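Local coordinates for protein mucin-like protocadherin (Homo sapiens, PDB 6OAE) that probably forms, through its extracellular cadherin repeats, calcium-dependent adhesion complexes with CDHR2 on adjacent microvilli and so controls how microvilli pack, at residues H29-E32 with G33-V36; P121-Q124 with L125-E128; L180-T184 with P185-V189. All coordinates share one frame; numbering follows the deposited sequence. Where two conformers were deposited one is given.

Contact 1: H29-E32 with G33-V36; sequences HVPE and GQEV
Pro31 and Gln34 close a type II beta turn that reverses the chain ahead of strand 35-38, in the first cadherin repeat of the fragment and at the end remote from the calcium sites. The turn rests on one backbone hydrogen bond, from Gln34 N to Pro31 O at 3.1 Å, with an N-H...O angle of 154°. Glu32 and Gly33 fill the two central positions. Gly33 has a phi of 97°, and the CB position there falls 2.6 Å from Glu32 O, which suits a residue with no side chain.

Apolar contact links the two arms behind the turn. Val30 sends its branches to different partners: CG2 meets Val36 CG1 at 3.8 Å, while CG1 lies against the backbone of Gln34, 3.3 Å from Gln34 O. Val36 is buried and also rests on Leu72 and Cys74 of strand 67-76; Cys74 is disulfide-bonded to Cys6, so this small apolar cluster adjoins the covalent tie to the N-terminal stretch.

Polar and van der Waals contacts combine at Gln34. Its CG stands beside the backbone N (chi1 -77°), and the chain then runs out extended, which carries the terminal amide back to the Pro31 ring. NE2 also makes a weak hydrogen bond to Gln4 O. With an alanine here, the Pro31 ring would probably lose its cover along the CG and CD side, and Gln4 O would be left without this donor. Both ends of the amide touch the ring: Gln34 OE1 lies 3.6 Å from Pro31 CD, and Gln34 NE2 approaches to 3.4 Å from Pro31 CG.

Contact 2: P121-Q124 with L125-E128; sequences PETQ and LQAE
Gln126 folds back against Glu122 and Thr123 in a short, weakly bonded helical turn, just before the acidic calcium-binding loop of the second cadherin repeat. The Ala127, Asp129 and Asp131 that follow fit the AxDxD pattern of cadherins, and the two aspartates bind calcium.

The fold-back begins at the first torsion: Gln126 CG sits between its own backbone N and carbonyl carbon (chi1 65°), and the chain is extended beyond it. This holds Gln126 CG 3.5 Å from Glu122 O and sends the amide across to Thr123, with Gln126 NE2 3.7 Å from Thr123 CA. Leu125 is directed differently. It is buried against Leu179 of strand 174-182, and its CD2 also passes 3.7 Å from Gln124 O, a carbonyl that receives a hydrogen bond from Lys105 NZ.

Glu122 O is gripped by two amides from distinct directions. Gln126 N lies 2.8 Å from Glu122 O and approaches nearly along the C=O axis (173°). Leu125 N, 3.1 Å from Glu122 O, comes from above the carbonyl plane, 61° out of it. The amides three and four residues on thus share one carbonyl.

On the Gln126 side of the turn, Thr123 O accepts from two waters. One of these, 2.9 Å from Gln126 O, donates to that oxygen as well and so joins two carbonyls. The other ties the glutamine amide to the turn: it lies 2.6 Å from Thr123 O and accepts from Gln126 NE2 at 2.8 Å.

Contact 3: L180-T184 with P185-V189; sequences LVRDT and PGENV. With CA (calcium ion), chain E.
After Arg182 ends strand 174-182, the chain kinks at Asp183 (psi 17°), is extended again at Thr184 and bends at Pro185, bringing the carbonyls of Pro185 and Gly186 back to the side chains of Arg182 and Thr184. The arginine is extended from CG to NE and reaches beside the loop. Arg182 NH2 gives the clearer bond, to Pro185 O at 2.8 Å, entering 38° above that carbonyl plane and with the oxygen near the guanidinium edge. Arg182 NE adds two weak bonds, one to the same Pro185 O at 3.3 Å and one to Thr184 O at 2.7 Å.

Glu187 comes over a guanidinium face instead: its CG lies 3.7 Å from Arg182 NH1, near the rim of the group. The carboxylate and guanidinium planes are 50° apart, and Glu187 OE1 stays 4.1 Å from Arg182 NH1. The opposite charges probably attract, but no N-H points at the oxygen and the pair is not a salt bridge.

Thr184 OG1 makes a second link, donating to Gly186 O at 2.7 Å in the carbonyl plane; the hydroxyl is also hydrogen-bonded to Ser192 OG. Val189 CG2 rests 3.7 Å from Thr184 OG1, the two side chains lying alongside and pointing opposite ways.

Between Arg182 and Thr184, Asp183 OD2 binds a calcium ion at 2.3 Å in the linker region, with Asn94, Asn96, Asp129, Asp131 and Asp134 completing the site. The loop lies between strand 174-182 and strand 194-204, with Arg182 packed on Phe137 and Thr139 of strand 137-142 and on Thr194 of strand 194-204.

The three contacts follow one another along a chain of two cadherin repeats in series. Contact 1 belongs to the first repeat, leading into outer strand 35-38 of its sheet. Contacts 2 and 3 belong to the second, and their nearest atoms are each about 40 Å from contact 1. Their own centres are 17 Å apart, and they touch where Ala127 CB meets Val181 CG1 at 3.8 Å. Residues 125-128 lead directly to Asp129 and Asp131, which share a calcium ion with Asp183 of contact 3. Contacts 2 and 3 therefore flank the calcium-bound junction between the repeats, whereas contact 1 shapes the far end of this elongated fragment.

Contact 1: H29-E32 with G33-V36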
loop_
_atom_site.group_PDB
_atom_site.type_symbol
_atom_site.label_atom_id
_atom_site.label_comp_id
_atom_site.label_asym_id
_atom_site.label_seq_id
_atom_site.Cartn_x
_atom_site.Cartn_y
_atom_site.Cartn_z
ATOM N N HIS A 29 -6.424 16.841 -31.899
ATOM C CA HIS A 29 -6.861 17.377 -33.215
ATOM C C HIS A 29 -7.356 18.800 -32.969
ATOM O O HIS A 29 -8.355 18.957 -32.216
ATOM C CB HIS A 29 -7.916 16.500 -33.900
ATOM C CG HIS A 29 -8.530 17.180 -35.083
ATOM N ND1 HIS A 29 -7.818 17.424 -36.244
ATOM C CD2 HIS A 29 -9.764 17.698 -35.276
ATOM C CE1 HIS A 29 -8.596 18.048 -37.107
ATOM N NE2 HIS A 29 -9.796 18.227 -36.535
ATOM N N VAL A 30 -6.663 19.784 -33.544
ATOM C CA VAL A 30 -6.941 21.227 -33.342
ATOM C C VAL A 30 -7.337 21.798 -34.698
ATOM O O VAL A 30 -6.576 21.655 -35.649
ATOM C CB VAL A 30 -5.727 21.945 -32.726
ATOM C CG1 VAL A 30 -6.001 23.424 -32.512
ATOM C CG2 VAL A 30 -5.299 21.288 -31.409
ATOM N N PRO A 31 -8.526 22.434 -34.847
ATOM C CA PRO A 31 -8.911 23.023 -36.133
ATOM C C PRO A 31 -7.987 24.202 -36.464
ATOM O O PRO A 31 -7.548 24.872 -35.530
ATOM C CB PRO A 31 -10.356 23.516 -35.933
ATOM C CG PRO A 31 -10.823 22.839 -34.647
ATOM C CD PRO A 31 -9.565 22.627 -33.822
ATOM N N GLU A 32 -7.715 24.437 -37.754
ATOM C CA GLU A 32 -6.927 25.617 -38.212
ATOM C C GLU A 32 -7.539 26.866 -37.559
ATOM O O GLU A 32 -8.774 27.000 -37.609
ATOM C CB GLU A 32 -6.906 25.711 -39.742
ATOM C CG GLU A 32 -5.921 26.742 -40.275
ATOM C CD GLU A 32 -4.469 26.492 -39.888
ATOM O OE1 GLU A 32 -3.961 25.376 -40.166
ATOM O OE2 GLU A 32 -3.851 27.406 -39.294
ATOM N N GLY A 33 -6.711 27.706 -36.925
ATOM C CA GLY A 33 -7.123 28.972 -36.286
ATOM C C GLY A 33 -7.367 28.853 -34.791
ATOM O O GLY A 33 -7.605 29.906 -34.160
ATOM N N GLN A 34 -7.323 27.639 -34.227
ATOM C CA GLN A 34 -7.492 27.397 -32.765
ATOM C C GLN A 34 -6.136 27.004 -32.155
ATOM O O GLN A 34 -5.256 26.585 -32.904
ATOM C CB GLN A 34 -8.558 26.322 -32.506
ATOM C CG GLN A 34 -9.992 26.829 -32.667
ATOM C CD GLN A 34 -11.040 25.771 -32.427
ATOM O OE1 GLN A 34 -10.966 24.995 -31.475
ATOM N NE2 GLN A 34 -12.042 25.739 -33.291
ATOM N N GLU A 35 -5.995 27.160 -30.839
ATOM C CA GLU A 35 -4.816 26.715 -30.046
ATOM C C GLU A 35 -5.334 25.986 -28.806
ATOM O O GLU A 35 -6.364 26.424 -28.249
ATOM C CB GLU A 35 -3.927 27.894 -29.641
ATOM C CG GLU A 35 -3.042 28.396 -30.766
ATOM C CD GLU A 35 -2.223 29.640 -30.453
ATOM O OE1 GLU A 35 -1.784 30.303 -31.413
ATOM O OE2 GLU A 35 -2.024 29.948 -29.259
ATOM N N VAL A 36 -4.649 24.925 -28.382
ATOM C CA VAL A 36 -5.045 24.160 -27.161
ATOM C C VAL A 36 -3.978 24.387 -26.090
ATOM O O VAL A 36 -2.794 24.299 -26.415
ATOM C CB VAL A 36 -5.294 22.665 -27.445
ATOM C CG1 VAL A 36 -4.034 21.924 -27.899
ATOM C CG2 VAL A 36 -5.940 21.977 -26.245
#

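Contact 2: P121-Q124 with L125-E128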
loop_
_atom_site.group_PDB
_atom_site.type_symbol
_atom_site.label_atom_id
_atom_site.label_comp_id
_atom_site.label_asym_id
_atom_site.label_seq_id
_atom_site.Cartn_x
_atom_site.Cartn_y
_atom_site.Cartn_z
ATOM N N PRO A 121 -3.335 -8.354 22.048
ATOM C CA PRO A 121 -4.341 -8.046 21.049
ATOM C C PRO A 121 -3.645 -7.635 19.738
ATOM O O PRO A 121 -2.468 -7.234 19.736
ATOM C CB PRO A 121 -5.121 -6.908 21.715
ATOM C CG PRO A 121 -4.038 -6.158 22.450
ATOM C CD PRO A 121 -3.149 -7.249 23.007
ATOM N N GLU A 122 -4.399 -7.767 18.651
ATOM C CA GLU A 122 -4.009 -7.412 17.255
ATOM C C GLU A 122 -3.321 -6.028 17.227
ATOM O O GLU A 122 -2.308 -5.875 16.523
ATOM C CB GLU A 122 -5.273 -7.503 16.393
ATOM C CG GLU A 122 -5.004 -7.841 14.960
ATOM C CD GLU A 122 -6.227 -7.975 14.058
ATOM O OE1 GLU A 122 -6.103 -7.649 12.853
ATOM O OE2 GLU A 122 -7.280 -8.424 14.538
ATOM N N THR A 123 -3.824 -5.050 17.988
ATOM C CA THR A 123 -3.321 -3.644 18.014
ATOM C C THR A 123 -1.843 -3.561 18.451
ATOM O O THR A 123 -1.137 -2.624 18.003
ATOM C CB THR A 123 -4.212 -2.773 18.909
ATOM O OG1 THR A 123 -4.362 -3.433 20.166
ATOM C CG2 THR A 123 -5.579 -2.526 18.304
ATOM N N GLN A 124 -1.385 -4.473 19.293
ATOM C CA GLN A 124 0.002 -4.476 19.818
ATOM C C GLN A 124 0.948 -5.209 18.862
ATOM O O GLN A 124 2.168 -4.983 19.007
ATOM C CB GLN A 124 0.035 -5.073 21.223
ATOM C CG GLN A 124 -0.583 -4.140 22.263
ATOM C CD GLN A 124 -0.581 -4.698 23.664
ATOM O OE1 GLN A 124 0.254 -5.536 24.033
ATOM N NE2 GLN A 124 -1.511 -4.212 24.478
ATOM N N LEU A 125 0.443 -6.043 17.932
ATOM C CA LEU A 125 1.326 -6.835 17.020
ATOM C C LEU A 125 1.254 -6.362 15.575
ATOM O O LEU A 125 2.207 -6.634 14.883
ATOM C CB LEU A 125 0.956 -8.326 17.083
ATOM C CG LEU A 125 1.202 -9.012 18.426
ATOM C CD1 LEU A 125 1.106 -10.533 18.289
ATOM C CD2 LEU A 125 2.557 -8.644 18.978
ATOM N N GLN A 126 0.182 -5.715 15.146
ATOM C CA GLN A 126 -0.062 -5.457 13.703
ATOM C C GLN A 126 1.039 -4.565 13.122
ATOM O O GLN A 126 1.570 -3.669 13.822
ATOM C CB GLN A 126 -1.463 -4.909 13.447
ATOM C CG GLN A 126 -1.731 -3.537 14.052
ATOM C CD GLN A 126 -3.208 -3.226 14.037
ATOM O OE1 GLN A 126 -4.021 -3.989 13.510
ATOM N NE2 GLN A 126 -3.572 -2.091 14.619
ATOM N N ALA A 127 1.385 -4.847 11.874
ATOM C CA ALA A 127 2.252 -4.002 11.038
ATOM C C ALA A 127 1.367 -3.042 10.240
ATOM O O ALA A 127 0.132 -3.187 10.264
ATOM C CB ALA A 127 3.092 -4.880 10.144
ATOM N N GLU A 128 2.003 -2.100 9.551
ATOM C CA GLU A 128 1.326 -1.150 8.636
ATOM C C GLU A 128 2.091 -1.134 7.316
ATOM O O GLU A 128 3.343 -1.175 7.351
ATOM C CB GLU A 128 1.248 0.262 9.212
ATOM C CG GLU A 128 0.230 1.130 8.493
ATOM C CD GLU A 128 -0.100 2.400 9.254
ATOM O OE1 GLU A 128 0.403 2.546 10.399
ATOM O OE2 GLU A 128 -0.844 3.232 8.715
HETATM O O HOH W 1 1.460 -2.616 16.551
HETATM O O HOH W 2 -1.943 -0.704 16.469
#

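Contact 3: L180-T184 with P185-V189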
loop_
_atom_site.group_PDB
_atom_site.type_symbol
_atom_site.label_atom_id
_atom_site.label_comp_id
_atom_site.label_asym_id
_atom_site.label_seq_id
_atom_site.Cartn_x
_atom_site.Cartn_y
_atom_site.Cartn_z
ATOM N N LEU A 180 6.711 -12.798 11.771
ATOM C CA LEU A 180 6.928 -12.395 10.362
ATOM C C LEU A 180 5.644 -11.796 9.834
ATOM O O LEU A 180 4.564 -12.282 10.195
ATOM C CB LEU A 180 7.297 -13.599 9.498
ATOM C CG LEU A 180 8.394 -14.503 10.041
ATOM C CD1 LEU A 180 8.660 -15.638 9.061
ATOM C CD2 LEU A 180 9.659 -13.719 10.306
ATOM N N VAL A 181 5.757 -10.802 8.968
ATOM C CA VAL A 181 4.570 -10.310 8.237
ATOM C C VAL A 181 4.981 -10.204 6.775
ATOM O O VAL A 181 6.136 -9.808 6.527
ATOM C CB VAL A 181 4.040 -8.981 8.809
ATOM C CG1 VAL A 181 5.051 -7.837 8.686
ATOM C CG2 VAL A 181 2.713 -8.613 8.175
ATOM N N ARG A 182 4.086 -10.565 5.864
ATOM C CA ARG A 182 4.290 -10.341 4.411
ATOM C C ARG A 182 3.016 -9.694 3.876
ATOM O O ARG A 182 1.946 -9.839 4.531
ATOM C CB ARG A 182 4.690 -11.635 3.685
ATOM C CG ARG A 182 3.643 -12.728 3.734
ATOM C CD ARG A 182 3.893 -13.939 2.841
ATOM N NE ARG A 182 2.724 -14.813 2.922
ATOM C CZ ARG A 182 2.502 -15.750 3.854
ATOM N NH1 ARG A 182 3.375 -15.997 4.822
ATOM N NH2 ARG A 182 1.391 -16.461 3.807
ATOM N N ASP A 183 3.118 -9.021 2.725
ATOM C CA ASP A 183 1.983 -8.274 2.119
ATOM C C ASP A 183 1.381 -9.062 0.944
ATOM O O ASP A 183 0.682 -8.453 0.153
ATOM C CB ASP A 183 2.429 -6.871 1.720
ATOM C CG ASP A 183 3.619 -6.805 0.778
ATOM O OD1 ASP A 183 4.093 -7.878 0.298
ATOM O OD2 ASP A 183 4.077 -5.670 0.558
ATOM N N THR A 184 1.660 -10.364 0.840
ATOM C CA THR A 184 1.106 -11.267 -0.198
ATOM C C THR A 184 0.672 -12.576 0.449
ATOM O O THR A 184 1.280 -13.030 1.415
ATOM C CB THR A 184 2.123 -11.523 -1.316
ATOM O OG1 THR A 184 3.268 -12.198 -0.772
ATOM C CG2 THR A 184 2.512 -10.239 -2.015
ATOM N N PRO A 185 -0.383 -13.238 -0.054
ATOM C CA PRO A 185 -0.773 -14.536 0.481
ATOM C C PRO A 185 0.334 -15.583 0.278
ATOM O O PRO A 185 0.511 -16.402 1.144
ATOM C CB PRO A 185 -2.009 -14.952 -0.328
ATOM C CG PRO A 185 -2.430 -13.736 -1.098
ATOM C CD PRO A 185 -1.264 -12.779 -1.140
ATOM N N GLY A 186 1.027 -15.510 -0.864
ATOM C CA GLY A 186 2.093 -16.442 -1.274
ATOM C C GLY A 186 3.436 -16.028 -0.700
ATOM O O GLY A 186 3.733 -14.808 -0.670
ATOM N N GLU A 187 4.224 -17.003 -0.257
ATOM C CA GLU A 187 5.557 -16.757 0.355
ATOM C C GLU A 187 6.619 -16.498 -0.720
ATOM O O GLU A 187 7.582 -15.782 -0.416
ATOM C CB GLU A 187 5.979 -17.955 1.202
ATOM C CG GLU A 187 5.100 -18.173 2.413
ATOM C CD GLU A 187 5.556 -19.324 3.289
ATOM O OE1 GLU A 187 4.773 -19.752 4.171
ATOM O OE2 GLU A 187 6.702 -19.796 3.083
ATOM N N ASN A 188 6.453 -17.056 -1.922
ATOM C CA ASN A 188 7.526 -17.128 -2.954
ATOM C C ASN A 188 7.170 -16.318 -4.201
ATOM O O ASN A 188 7.834 -16.531 -5.227
ATOM C CB ASN A 188 7.819 -18.584 -3.331
ATOM C CG ASN A 188 7.953 -19.486 -2.120
ATOM O OD1 ASN A 188 7.395 -20.573 -2.089
ATOM N ND2 ASN A 188 8.678 -19.044 -1.112
ATOM N N VAL A 189 6.186 -15.421 -4.134
ATOM C CA VAL A 189 5.773 -14.589 -5.309
ATOM C C VAL A 189 6.562 -13.270 -5.298
ATOM O O VAL A 189 7.170 -12.949 -4.256
ATOM C CB VAL A 189 4.254 -14.351 -5.338
ATOM C CG1 VAL A 189 3.496 -15.678 -5.378
ATOM C CG2 VAL A 189 3.781 -13.478 -4.174
HETATM CA CA CA E . 3.003 -3.635 0.218
#